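PDB 2BQX: inorganic pyrophosphatase from Helicobacter pylori, which probably hydrolyses inorganic pyrophosphate to two phosphate ions with magnesium as cofactor, working as a homohexamer. Local coordinates for residues 83-88 against 107-112; 89-94 against 153-158. All coordinates share one frame; numbering follows the deposited sequence.

Contact 1: 83-88 against 107-112; sequences VVKARL and LPIDKI
Arg87 and Leu107 form an antiparallel, doubly hydrogen-bonded pair: Arg87 N donates to Leu107 O at 2.8 Å and Leu107 N returns a bond to Arg87 O at 3.1 Å. A third backbone bond, Ile109 N to Lys85 O at 3.0 Å, extends the pairing one residue past strand 99-108. Ala86 and Pro108 form the non-hydrogen-bonded pair between these bonds, their CA atoms 4.1 Å apart. This is the open end of the beta hairpin of strands 83-96 and 99-108.

Polar side chains meet through one water. It accepts from Arg87 NH1 and donates to Pro108 O and to Asp110 OD1, the last at 2.7 Å. Arg87 CG sits between the backbone N and the carbonyl carbon (chi1 62°), and the chain runs extended from CG to NE. The direct salt bridge is long, 3.9 Å from Arg87 NE to Asp110 OD1, with the guanidinium and carboxylate planes 74° apart. Leu107 CD1 packs as a methyl over one guanidinium face, 3.6 Å from Arg87 NH1. Arg87 NH2 bonds to Val119 O elsewhere in the chain.

Among apolar contacts, Ile112 CD1 packs 3.7 Å from Val84 CG2, while Ile109 CD1 rests against the aliphatic CB and CD of Lys85. Val40 of a second subunit packs on Val84 and Ile112.

With so long and steeply turned an ion pair, the charges of Arg87 and Asp110 are probably coupled mainly through the water, which also ties both to the Pro108 carbonyl.

Contact 2: 89-94 against 153-158; sequences VGVLNM and GFENKE
Val91 and Glu155 pair through two backbone hydrogen bonds in antiparallel strands whose N-to-C directions differ by 149°, and Asn93 N continues the pairing with a nearly straight bond to Gly153 O (3.0 Å); the return from Gly153 N to Asn93 O is weak.

On one face, Leu92 crosses Phe154. Leucine chi1 (176°) sets CG anti to the backbone N, and chi2 then turns CD1. That methyl lies over the centre of the Phe154 ring, 3.7 Å from the centroid and 6° off its normal, a CH-pi contact. Ile133 and Phe137 of helix 127-139 also touch Leu92, and Leu130 touches Phe154.

On the other face, Val91 CG1 lies 3.6 Å from Glu155 CB, the two side chains pointing the same way. Asn93 crosses Glu155 at about a right angle, and a water donates to both Asn93 OD1 (2.6 Å) and Glu155 OE2 (3.1 Å). Glu155 OE1 bonds to Ser159 OG.

Asn156 is the N-cap of helix 157-171, its OD1 accepting from Ser159 N. In the pairing with strand 99-108, Val89 and Gly90 both face Ile105, a classic beta bulge. Antiparallel pairing followed by an Asn-capped helix places this at the passage from the pyrophosphatase beta-sheet to its C-terminal helix.

How the contacts relate
The centres of the two contacts lie about 17 Å apart, and both use strand 83-96. Contact 1 pairs its first half with the end of hairpin partner 99-108; contact 2 pairs its second half with strand 149-156, so all three strands belong to one mixed sheet. Along the chain the segments alternate: 83-88, 89-94, 107-112, 153-158. The contacts also touch directly, with Leu88 O 3.4 Å from Lys157 CE and Leu107 CD1 4.0 Å from Val89 CG1. One continuous strand thus joins the hairpin, which at contact 1 meets another subunit of the hexamer, to the C-terminal strand and helix, where contact 2 touches no other chain.

Contact 1: 83-88 against 107-112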
# COMPACT_ATOMS: atom_id res chain seq x y z
N VAL A 83 -5.10 -17.87 11.09
CA VAL A 83 -4.83 -19.29 10.94
C VAL A 83 -5.37 -19.76 9.60
O VAL A 83 -6.53 -19.51 9.28
CB VAL A 83 -5.53 -20.11 12.05
CG1 VAL A 83 -5.21 -21.58 11.90
CG2 VAL A 83 -5.09 -19.59 13.41
N VAL A 84 -4.54 -20.44 8.83
CA VAL A 84 -4.97 -20.94 7.52
C VAL A 84 -4.80 -22.45 7.42
O VAL A 84 -3.80 -23.00 7.88
CB VAL A 84 -4.17 -20.27 6.38
CG1 VAL A 84 -2.69 -20.58 6.53
CG2 VAL A 84 -4.68 -20.75 5.03
N LYS A 85 -5.78 -23.12 6.84
CA LYS A 85 -5.70 -24.56 6.65
C LYS A 85 -4.90 -24.74 5.37
O LYS A 85 -5.25 -24.19 4.32
CB LYS A 85 -7.10 -25.17 6.49
CG LYS A 85 -7.96 -25.10 7.74
CD LYS A 85 -9.28 -25.84 7.53
CE LYS A 85 -10.08 -25.92 8.81
NZ LYS A 85 -11.30 -26.78 8.63
N ALA A 86 -3.83 -25.51 5.45
CA ALA A 86 -2.96 -25.72 4.30
C ALA A 86 -2.71 -27.18 3.96
O ALA A 86 -3.18 -28.09 4.66
CB ALA A 86 -1.63 -25.02 4.56
N ARG A 87 -1.99 -27.41 2.87
CA ARG A 87 -1.65 -28.76 2.45
C ARG A 87 -0.17 -28.77 2.09
O ARG A 87 0.33 -27.83 1.48
CB ARG A 87 -2.50 -29.19 1.26
CG ARG A 87 -2.32 -28.35 0.01
CD ARG A 87 -3.41 -28.69 -1.01
NE ARG A 87 -3.31 -27.89 -2.22
CZ ARG A 87 -2.40 -28.08 -3.17
NH1 ARG A 87 -2.39 -27.28 -4.23
NH2 ARG A 87 -1.52 -29.07 -3.07
N LEU A 88 0.53 -29.83 2.48
CA LEU A 88 1.96 -29.95 2.20
C LEU A 88 2.29 -30.30 0.76
O LEU A 88 1.57 -31.06 0.11
CB LEU A 88 2.58 -31.02 3.11
CG LEU A 88 3.22 -30.66 4.44
CD1 LEU A 88 2.42 -29.62 5.18
CD2 LEU A 88 3.35 -31.95 5.26
N LEU A 107 0.59 -24.85 0.80
CA LEU A 107 -0.32 -23.99 0.05
C LEU A 107 -1.66 -24.03 0.78
O LEU A 107 -1.97 -25.00 1.47
CB LEU A 107 -0.50 -24.53 -1.38
CG LEU A 107 0.68 -24.37 -2.35
CD1 LEU A 107 0.53 -25.34 -3.50
CD2 LEU A 107 0.73 -22.93 -2.85
N PRO A 108 -2.47 -22.97 0.64
CA PRO A 108 -3.76 -23.00 1.33
C PRO A 108 -4.55 -24.13 0.68
O PRO A 108 -4.29 -24.48 -0.47
CB PRO A 108 -4.37 -21.64 0.99
CG PRO A 108 -3.16 -20.77 0.79
CD PRO A 108 -2.24 -21.67 0.00
N ILE A 109 -5.51 -24.71 1.40
CA ILE A 109 -6.29 -25.77 0.79
C ILE A 109 -7.14 -25.15 -0.31
O ILE A 109 -7.46 -23.96 -0.25
CB ILE A 109 -7.21 -26.47 1.82
CG1 ILE A 109 -8.05 -25.44 2.57
CG2 ILE A 109 -6.37 -27.30 2.79
CD1 ILE A 109 -9.06 -26.06 3.51
N ASP A 110 -7.49 -25.94 -1.32
CA ASP A 110 -8.28 -25.45 -2.45
C ASP A 110 -9.59 -24.78 -2.05
O ASP A 110 -10.07 -23.88 -2.74
CB ASP A 110 -8.56 -26.60 -3.43
CG ASP A 110 -7.33 -27.03 -4.20
OD1 ASP A 110 -6.31 -26.31 -4.16
OD2 ASP A 110 -7.37 -28.09 -4.86
N LYS A 111 -10.18 -25.21 -0.94
CA LYS A 111 -11.43 -24.62 -0.49
C LYS A 111 -11.24 -23.14 -0.16
O LYS A 111 -12.14 -22.32 -0.34
CB LYS A 111 -11.96 -25.37 0.74
CG LYS A 111 -13.32 -24.91 1.23
CD LYS A 111 -13.82 -25.78 2.37
CE LYS A 111 -15.16 -25.30 2.89
NZ LYS A 111 -16.22 -25.33 1.84
N ILE A 112 -10.04 -22.79 0.32
CA ILE A 112 -9.71 -21.41 0.67
C ILE A 112 -9.30 -20.60 -0.55
O ILE A 112 -9.81 -19.50 -0.78
CB ILE A 112 -8.57 -21.37 1.72
CG1 ILE A 112 -9.07 -21.96 3.04
CG2 ILE A 112 -8.09 -19.93 1.92
CD1 ILE A 112 -8.00 -22.06 4.12
O HOH W 1 -4.07 -25.22 -3.08

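Contact 2: 89-94 against 153-158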
# COMPACT_ATOMS: atom_id res chain seq x y z
N VAL A 89 3.40 -29.75 0.27
CA VAL A 89 3.88 -30.07 -1.07
C VAL A 89 5.39 -30.31 -1.03
O VAL A 89 5.98 -30.74 -2.02
CB VAL A 89 3.55 -28.97 -2.12
CG1 VAL A 89 2.04 -28.86 -2.29
CG2 VAL A 89 4.14 -27.63 -1.70
N GLY A 90 6.01 -30.04 0.12
CA GLY A 90 7.44 -30.24 0.25
C GLY A 90 8.05 -29.72 1.54
O GLY A 90 7.33 -29.34 2.46
N VAL A 91 9.38 -29.72 1.61
CA VAL A 91 10.08 -29.22 2.78
C VAL A 91 11.44 -28.65 2.39
O VAL A 91 12.09 -29.14 1.46
CB VAL A 91 10.27 -30.34 3.85
CG1 VAL A 91 11.09 -31.49 3.27
CG2 VAL A 91 10.96 -29.78 5.09
N LEU A 92 11.85 -27.58 3.07
CA LEU A 92 13.14 -26.93 2.82
C LEU A 92 14.07 -27.20 4.00
O LEU A 92 13.77 -26.84 5.14
CB LEU A 92 12.95 -25.42 2.64
CG LEU A 92 14.22 -24.57 2.46
CD1 LEU A 92 15.04 -25.09 1.28
CD2 LEU A 92 13.83 -23.12 2.23
N ASN A 93 15.20 -27.83 3.71
CA ASN A 93 16.18 -28.16 4.74
C ASN A 93 17.32 -27.15 4.77
O ASN A 93 17.86 -26.78 3.73
CB ASN A 93 16.74 -29.57 4.47
CG ASN A 93 15.66 -30.64 4.53
OD1 ASN A 93 15.67 -31.59 3.75
ND2 ASN A 93 14.75 -30.50 5.48
N MET A 94 17.70 -26.71 5.97
CA MET A 94 18.77 -25.74 6.11
C MET A 94 19.49 -25.90 7.44
O MET A 94 18.95 -26.47 8.39
CB MET A 94 18.23 -24.32 6.00
CG MET A 94 17.17 -23.99 7.05
SD MET A 94 16.42 -22.37 6.76
CE MET A 94 15.43 -22.73 5.35
N GLY A 153 18.55 -27.68 0.52
CA GLY A 153 17.72 -27.85 -0.66
C GLY A 153 16.31 -28.28 -0.29
O GLY A 153 16.00 -28.42 0.89
N PHE A 154 15.47 -28.48 -1.30
CA PHE A 154 14.09 -28.90 -1.08
C PHE A 154 13.90 -30.40 -1.26
O PHE A 154 14.61 -31.03 -2.04
CB PHE A 154 13.14 -28.21 -2.06
CG PHE A 154 13.05 -26.72 -1.88
CD1 PHE A 154 13.97 -25.88 -2.49
CD2 PHE A 154 12.02 -26.17 -1.13
CE1 PHE A 154 13.87 -24.50 -2.35
CE2 PHE A 154 11.91 -24.79 -0.98
CZ PHE A 154 12.83 -23.95 -1.60
N GLU A 155 12.94 -30.96 -0.54
CA GLU A 155 12.59 -32.37 -0.67
C GLU A 155 11.10 -32.40 -0.95
O GLU A 155 10.40 -31.42 -0.67
CB GLU A 155 12.92 -33.13 0.62
CG GLU A 155 14.38 -32.99 1.01
CD GLU A 155 14.89 -34.14 1.86
OE1 GLU A 155 14.14 -34.61 2.73
OE2 GLU A 155 16.04 -34.56 1.65
N ASN A 156 10.61 -33.50 -1.52
CA ASN A 156 9.20 -33.60 -1.88
C ASN A 156 8.19 -33.77 -0.76
O ASN A 156 8.54 -33.85 0.42
CB ASN A 156 9.00 -34.71 -2.92
CG ASN A 156 9.45 -36.06 -2.42
OD1 ASN A 156 9.43 -36.34 -1.23
ND2 ASN A 156 9.83 -36.93 -3.36
N LYS A 157 6.92 -33.83 -1.15
CA LYS A 157 5.81 -33.99 -0.21
C LYS A 157 5.95 -35.23 0.68
O LYS A 157 5.63 -35.19 1.87
CB LYS A 157 4.49 -34.04 -0.98
CG LYS A 157 3.26 -34.10 -0.11
CD LYS A 157 2.01 -34.29 -0.96
CE LYS A 157 0.77 -34.31 -0.09
NZ LYS A 157 -0.47 -34.62 -0.86
N GLU A 158 6.42 -36.33 0.10
CA GLU A 158 6.59 -37.56 0.86
C GLU A 158 7.53 -37.30 2.04
O GLU A 158 7.29 -37.76 3.16
CB GLU A 158 7.14 -38.67 -0.04
CG GLU A 158 7.41 -39.97 0.68
CD GLU A 158 7.78 -41.09 -0.29
OE1 GLU A 158 8.16 -42.18 0.19
OE2 GLU A 158 7.69 -40.88 -1.51
O HOH W 2 17.42 -31.84 1.84